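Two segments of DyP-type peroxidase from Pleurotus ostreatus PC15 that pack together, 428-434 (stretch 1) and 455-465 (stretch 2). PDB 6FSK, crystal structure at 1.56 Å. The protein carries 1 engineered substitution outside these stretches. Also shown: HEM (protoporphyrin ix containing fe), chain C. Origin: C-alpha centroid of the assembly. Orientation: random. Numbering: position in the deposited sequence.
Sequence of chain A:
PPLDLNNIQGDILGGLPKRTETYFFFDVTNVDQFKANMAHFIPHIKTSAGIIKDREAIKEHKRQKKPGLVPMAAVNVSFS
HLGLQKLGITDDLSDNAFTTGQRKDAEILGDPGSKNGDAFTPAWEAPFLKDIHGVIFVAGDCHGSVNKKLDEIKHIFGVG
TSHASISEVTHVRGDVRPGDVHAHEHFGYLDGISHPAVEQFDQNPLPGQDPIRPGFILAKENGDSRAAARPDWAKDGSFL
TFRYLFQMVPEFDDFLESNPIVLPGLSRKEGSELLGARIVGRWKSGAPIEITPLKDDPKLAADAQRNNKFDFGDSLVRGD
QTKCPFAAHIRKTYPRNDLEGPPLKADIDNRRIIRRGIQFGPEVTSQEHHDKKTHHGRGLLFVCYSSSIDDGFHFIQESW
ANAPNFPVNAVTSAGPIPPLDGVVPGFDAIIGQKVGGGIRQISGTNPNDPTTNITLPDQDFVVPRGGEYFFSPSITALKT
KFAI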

# COMPACT_ATOMS: atom_id res chain seq x y z
N ASP A 428 9.34 -9.00 -8.98
CA ASP A 428 8.15 -9.22 -8.20
C ASP A 428 7.02 -9.39 -9.24
O ASP A 428 6.83 -8.52 -10.11
CB ASP A 428 7.90 -8.00 -7.36
CG ASP A 428 6.67 -8.07 -6.55
OD1 ASP A 428 5.56 -8.45 -7.06
OD2 ASP A 428 6.72 -7.67 -5.32
N ALA A 429 6.37 -10.55 -9.26
CA ALA A 429 5.40 -10.82 -10.32
C ALA A 429 4.06 -10.24 -10.05
O ALA A 429 3.17 -10.26 -10.90
CB ALA A 429 5.29 -12.34 -10.54
N ILE A 430 3.87 -9.67 -8.90
CA ILE A 430 2.61 -8.98 -8.61
C ILE A 430 2.70 -7.50 -9.02
O ILE A 430 1.90 -7.00 -9.77
CB ILE A 430 2.21 -9.11 -7.12
CG1 ILE A 430 2.13 -10.56 -6.73
CG2 ILE A 430 0.93 -8.35 -6.82
CD1 ILE A 430 1.05 -11.36 -7.41
N ILE A 431 3.72 -6.82 -8.55
CA ILE A 431 3.88 -5.38 -8.76
C ILE A 431 5.12 -4.93 -9.53
O ILE A 431 5.25 -3.77 -9.85
CB ILE A 431 3.83 -4.55 -7.42
CG1 ILE A 431 5.00 -4.92 -6.49
CG2 ILE A 431 2.56 -4.76 -6.66
CD1 ILE A 431 5.36 -3.92 -5.45
N GLY A 432 6.05 -5.84 -9.78
CA GLY A 432 7.31 -5.38 -10.45
C GLY A 432 7.07 -4.86 -11.85
O GLY A 432 6.27 -5.50 -12.60
N GLN A 433 7.65 -3.72 -12.22
CA GLN A 433 7.44 -3.12 -13.52
C GLN A 433 8.76 -2.95 -14.18
O GLN A 433 9.80 -2.65 -13.51
CB GLN A 433 6.80 -1.73 -13.36
CG GLN A 433 5.41 -1.83 -12.79
CD GLN A 433 4.59 -0.54 -12.90
OE1 GLN A 433 3.53 -0.52 -13.58
NE2 GLN A 433 5.08 0.52 -12.29
N LYS A 434 8.78 -3.13 -15.50
CA LYS A 434 10.03 -2.96 -16.25
C LYS A 434 9.79 -1.68 -17.09
O LYS A 434 8.88 -1.64 -17.95
CB LYS A 434 10.30 -4.18 -17.14
CG LYS A 434 11.64 -4.01 -17.91
CD LYS A 434 12.05 -5.39 -18.45
CE LYS A 434 13.46 -5.67 -18.42
NZ LYS A 434 13.71 -6.97 -19.07
N THR A 455 8.88 -16.79 -17.90
CA THR A 455 8.77 -15.56 -18.55
C THR A 455 7.32 -15.10 -18.45
O THR A 455 6.42 -15.81 -18.88
CB THR A 455 9.24 -15.61 -20.04
OG1 THR A 455 10.64 -16.00 -20.06
CG2 THR A 455 9.16 -14.29 -20.62
N LEU A 456 7.05 -13.93 -17.83
CA LEU A 456 5.68 -13.55 -17.59
C LEU A 456 4.95 -13.13 -18.84
O LEU A 456 5.54 -12.59 -19.77
CB LEU A 456 5.62 -12.47 -16.50
CG LEU A 456 6.25 -12.86 -15.16
CD1 LEU A 456 6.33 -11.63 -14.23
CD2 LEU A 456 5.43 -13.94 -14.49
N PRO A 457 3.64 -13.29 -18.87
CA PRO A 457 2.87 -12.85 -20.02
C PRO A 457 3.00 -11.36 -20.22
O PRO A 457 3.14 -10.63 -19.24
CB PRO A 457 1.40 -13.19 -19.65
CG PRO A 457 1.45 -13.97 -18.42
CD PRO A 457 2.82 -13.93 -17.82
N ASP A 458 2.91 -10.86 -21.44
CA ASP A 458 3.21 -9.47 -21.68
C ASP A 458 2.22 -8.52 -21.00
O ASP A 458 2.61 -7.43 -20.56
CB ASP A 458 3.30 -9.19 -23.17
CG ASP A 458 4.62 -9.71 -23.76
OD1 ASP A 458 5.41 -10.50 -23.06
OD2 ASP A 458 4.85 -9.23 -24.88
N GLN A 459 0.98 -8.98 -20.87
CA GLN A 459 0.01 -8.23 -20.00
C GLN A 459 0.35 -8.46 -18.50
O GLN A 459 0.13 -9.51 -17.94
CB GLN A 459 -1.39 -8.65 -20.31
CG GLN A 459 -2.52 -8.05 -19.43
CD GLN A 459 -2.59 -6.57 -19.54
OE1 GLN A 459 -2.91 -6.02 -20.64
NE2 GLN A 459 -2.20 -5.88 -18.49
N ASP A 460 0.81 -7.38 -17.88
CA ASP A 460 1.07 -7.34 -16.47
C ASP A 460 -0.25 -7.60 -15.71
O ASP A 460 -1.30 -7.19 -16.12
CB ASP A 460 1.63 -5.99 -15.98
CG ASP A 460 3.09 -5.68 -16.46
OD1 ASP A 460 3.46 -6.10 -17.55
OD2 ASP A 460 3.84 -4.94 -15.78
N PHE A 461 -0.13 -8.32 -14.62
CA PHE A 461 -1.26 -8.65 -13.80
C PHE A 461 -1.84 -7.45 -13.08
O PHE A 461 -3.06 -7.47 -12.73
CB PHE A 461 -0.92 -9.77 -12.82
CG PHE A 461 -0.34 -11.00 -13.46
CD1 PHE A 461 -0.99 -11.60 -14.53
CD2 PHE A 461 0.77 -11.53 -12.95
CE1 PHE A 461 -0.41 -12.73 -15.11
CE2 PHE A 461 1.34 -12.66 -13.54
CZ PHE A 461 0.71 -13.23 -14.59
N VAL A 462 -1.01 -6.45 -12.80
CA VAL A 462 -1.44 -5.19 -12.09
C VAL A 462 -1.11 -4.05 -13.01
O VAL A 462 -0.00 -4.00 -13.54
CB VAL A 462 -0.68 -5.08 -10.71
CG1 VAL A 462 -1.05 -3.74 -10.07
CG2 VAL A 462 -1.16 -6.18 -9.80
N VAL A 463 -2.08 -3.18 -13.24
CA VAL A 463 -1.97 -2.07 -14.19
C VAL A 463 -2.28 -0.75 -13.43
O VAL A 463 -3.42 -0.55 -12.99
CB VAL A 463 -2.98 -2.23 -15.22
CG1 VAL A 463 -2.89 -1.09 -16.27
CG2 VAL A 463 -2.73 -3.55 -16.03
N PRO A 464 -1.32 0.12 -13.21
CA PRO A 464 -1.63 1.38 -12.58
C PRO A 464 -2.38 2.31 -13.50
O PRO A 464 -1.97 2.46 -14.67
CB PRO A 464 -0.27 1.95 -12.26
CG PRO A 464 0.67 1.33 -13.29
CD PRO A 464 0.09 0.02 -13.61
N ARG A 465 -3.47 2.93 -13.00
CA ARG A 465 -4.24 3.85 -13.79
C ARG A 465 -4.42 5.21 -13.17
O ARG A 465 -5.22 6.05 -13.66
CB ARG A 465 -5.56 3.20 -14.12
CG ARG A 465 -5.43 2.00 -15.07
CD ARG A 465 -5.09 2.36 -16.52
NE ARG A 465 -6.24 3.02 -17.18
CZ ARG A 465 -6.14 3.80 -18.24
NH1 ARG A 465 -4.98 4.03 -18.77
NH2 ARG A 465 -7.26 4.24 -18.79
CHA HEM C . 2.01 -7.68 1.42
CHB HEM C . -0.98 -8.13 -2.33
CHC HEM C . 0.63 -3.92 -4.03
CHD HEM C . 3.86 -3.61 -0.43
C1A HEM C . 1.04 -8.20 0.57
C2A HEM C . 0.31 -9.42 0.76
C3A HEM C . -0.56 -9.53 -0.25
C4A HEM C . -0.31 -8.41 -1.12
CMA HEM C . -1.49 -10.66 -0.52
CAA HEM C . 0.53 -10.40 1.90
CBA HEM C . -0.33 -10.24 3.15
CGA HEM C . 0.01 -9.01 3.95
O1A HEM C . 1.02 -8.98 4.65
O2A HEM C . -0.79 -8.04 3.89
C1B HEM C . -0.82 -7.02 -3.17
C2B HEM C . -1.56 -6.73 -4.31
C3B HEM C . -1.16 -5.53 -4.81
C4B HEM C . -0.09 -5.10 -3.90
CMB HEM C . -2.60 -7.62 -4.94
CAB HEM C . -1.56 -4.73 -5.99
CBB HEM C . -2.72 -4.87 -6.60
C1C HEM C . 1.69 -3.47 -3.31
C2C HEM C . 2.50 -2.34 -3.52
C3C HEM C . 3.44 -2.24 -2.54
C4C HEM C . 3.16 -3.32 -1.62
CMC HEM C . 2.31 -1.39 -4.67
CAC HEM C . 4.58 -1.32 -2.32
CBC HEM C . 5.23 -0.67 -3.31
C1D HEM C . 3.55 -4.69 0.40
C2D HEM C . 4.21 -4.82 1.74
C3D HEM C . 3.63 -5.96 2.27
C4D HEM C . 2.75 -6.49 1.24
CMD HEM C . 5.20 -3.92 2.37
CAD HEM C . 3.96 -6.64 3.59
CBD HEM C . 5.14 -7.56 3.51
CGD HEM C . 5.51 -8.11 4.87
O1D HEM C . 5.64 -9.36 4.88
O2D HEM C . 5.56 -7.38 5.84
NA HEM C . 0.74 -7.62 -0.66
NB HEM C . 0.13 -6.07 -2.97
NC HEM C . 2.21 -4.14 -2.18
ND HEM C . 2.76 -5.73 0.14
FE HEM C . 1.52 -5.94 -1.45
O HOH W 1 2.89 -9.15 -13.31
O HOH W 2 1.88 -6.89 -12.45
O HOH W 3 3.65 -5.03 -13.23
O HOH W 4 2.13 -2.91 -12.16
O HOH W 5 3.23 -2.08 -15.68
O HOH W 6 6.23 -3.84 -16.74

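No direct hydrogen bond joins the two stretches. They are joined by bridging waters and a few apolar contacts. The two stretches cover 343 Å² of each other's surface, both sides summed.

Stretch 1 has no regular helix or strand, and Asp 428 shapes its start. With chi1 t, Asp 428 OD1 accepts from Ile 430 N at 2.8 Å and from Ile 431 N at 2.9 Å. The backbone closes the same turn: Gly 432 N donates to Asp 428 O at 2.8 Å. Glycine suits this tight spot, since an ideal CB on Gly 432 would lie 2.5 Å from Asp 428 O. The carbonyls of Ala 429, Ile 430 and Gly 432 accept from waters.

Water 1 donates to Ala 429 O at 2.7 Å and accepts a weak bond from Phe 461 N at 3.4 Å. Water 2 makes a firmer bridge, donating to Ile 430 O at 2.7 Å and accepting from Val 462 N at 2.9 Å.

Asp 460 points toward stretch 1 with chi1 m. Its OD2 gathers several waters. Water 5 donates to Asp 460 OD2 at 2.9 Å and to Gln 433 OE1 at 2.6 Å. Water 6 donates to Asp 460 OD2 at 2.8 Å and accepts from Lys 434 N at 2.9 Å. Water 3 lies 2.6 Å from Asp 460 OD2 and 2.7 Å from Gly 432 O. A carboxylate suits this place because it can accept from several waters at once.

Gln 433 leaves its backbone sideways, but chi1 m and chi2 t extend the chain so that its end comes nearer. Gln 433 OE1 lies near waters 4 and 5, and 3.4 Å from Pro 464 CG. Water 4 also lies 2.8 Å from Val 462 O. Gln 433 NE2 is satisfied elsewhere in the structure.

Ala 429 CB rests 3.9 Å from Leu 456 CD1, with Leu 456 in the common m, t rotamer. Phe 461, chi1 m, makes a separate contact of ring edge to carbonyl oxygen, with Phe 461 CD2 3.4 Å from Ala 429 O.

Ile 430 and Ile 431 point their CA-to-CB bonds away from stretch 2, and both reach the heme. Ile 431, chi1 p, brings CG2 to 3.4 Å from HEM CHC. Ile 430, m on both chi angles, places CG2 3.9 Å from HEM C2B and 4.2 Å from Val 462 CG2. Val 462, chi1 t, sets that CG2 3.2 Å from Ile 430 O and 3.8 Å from HEM CBB. Ile 430 and Val 462 thus touch each other and the heme. Ile 431 reaches the heme without touching stretch 2.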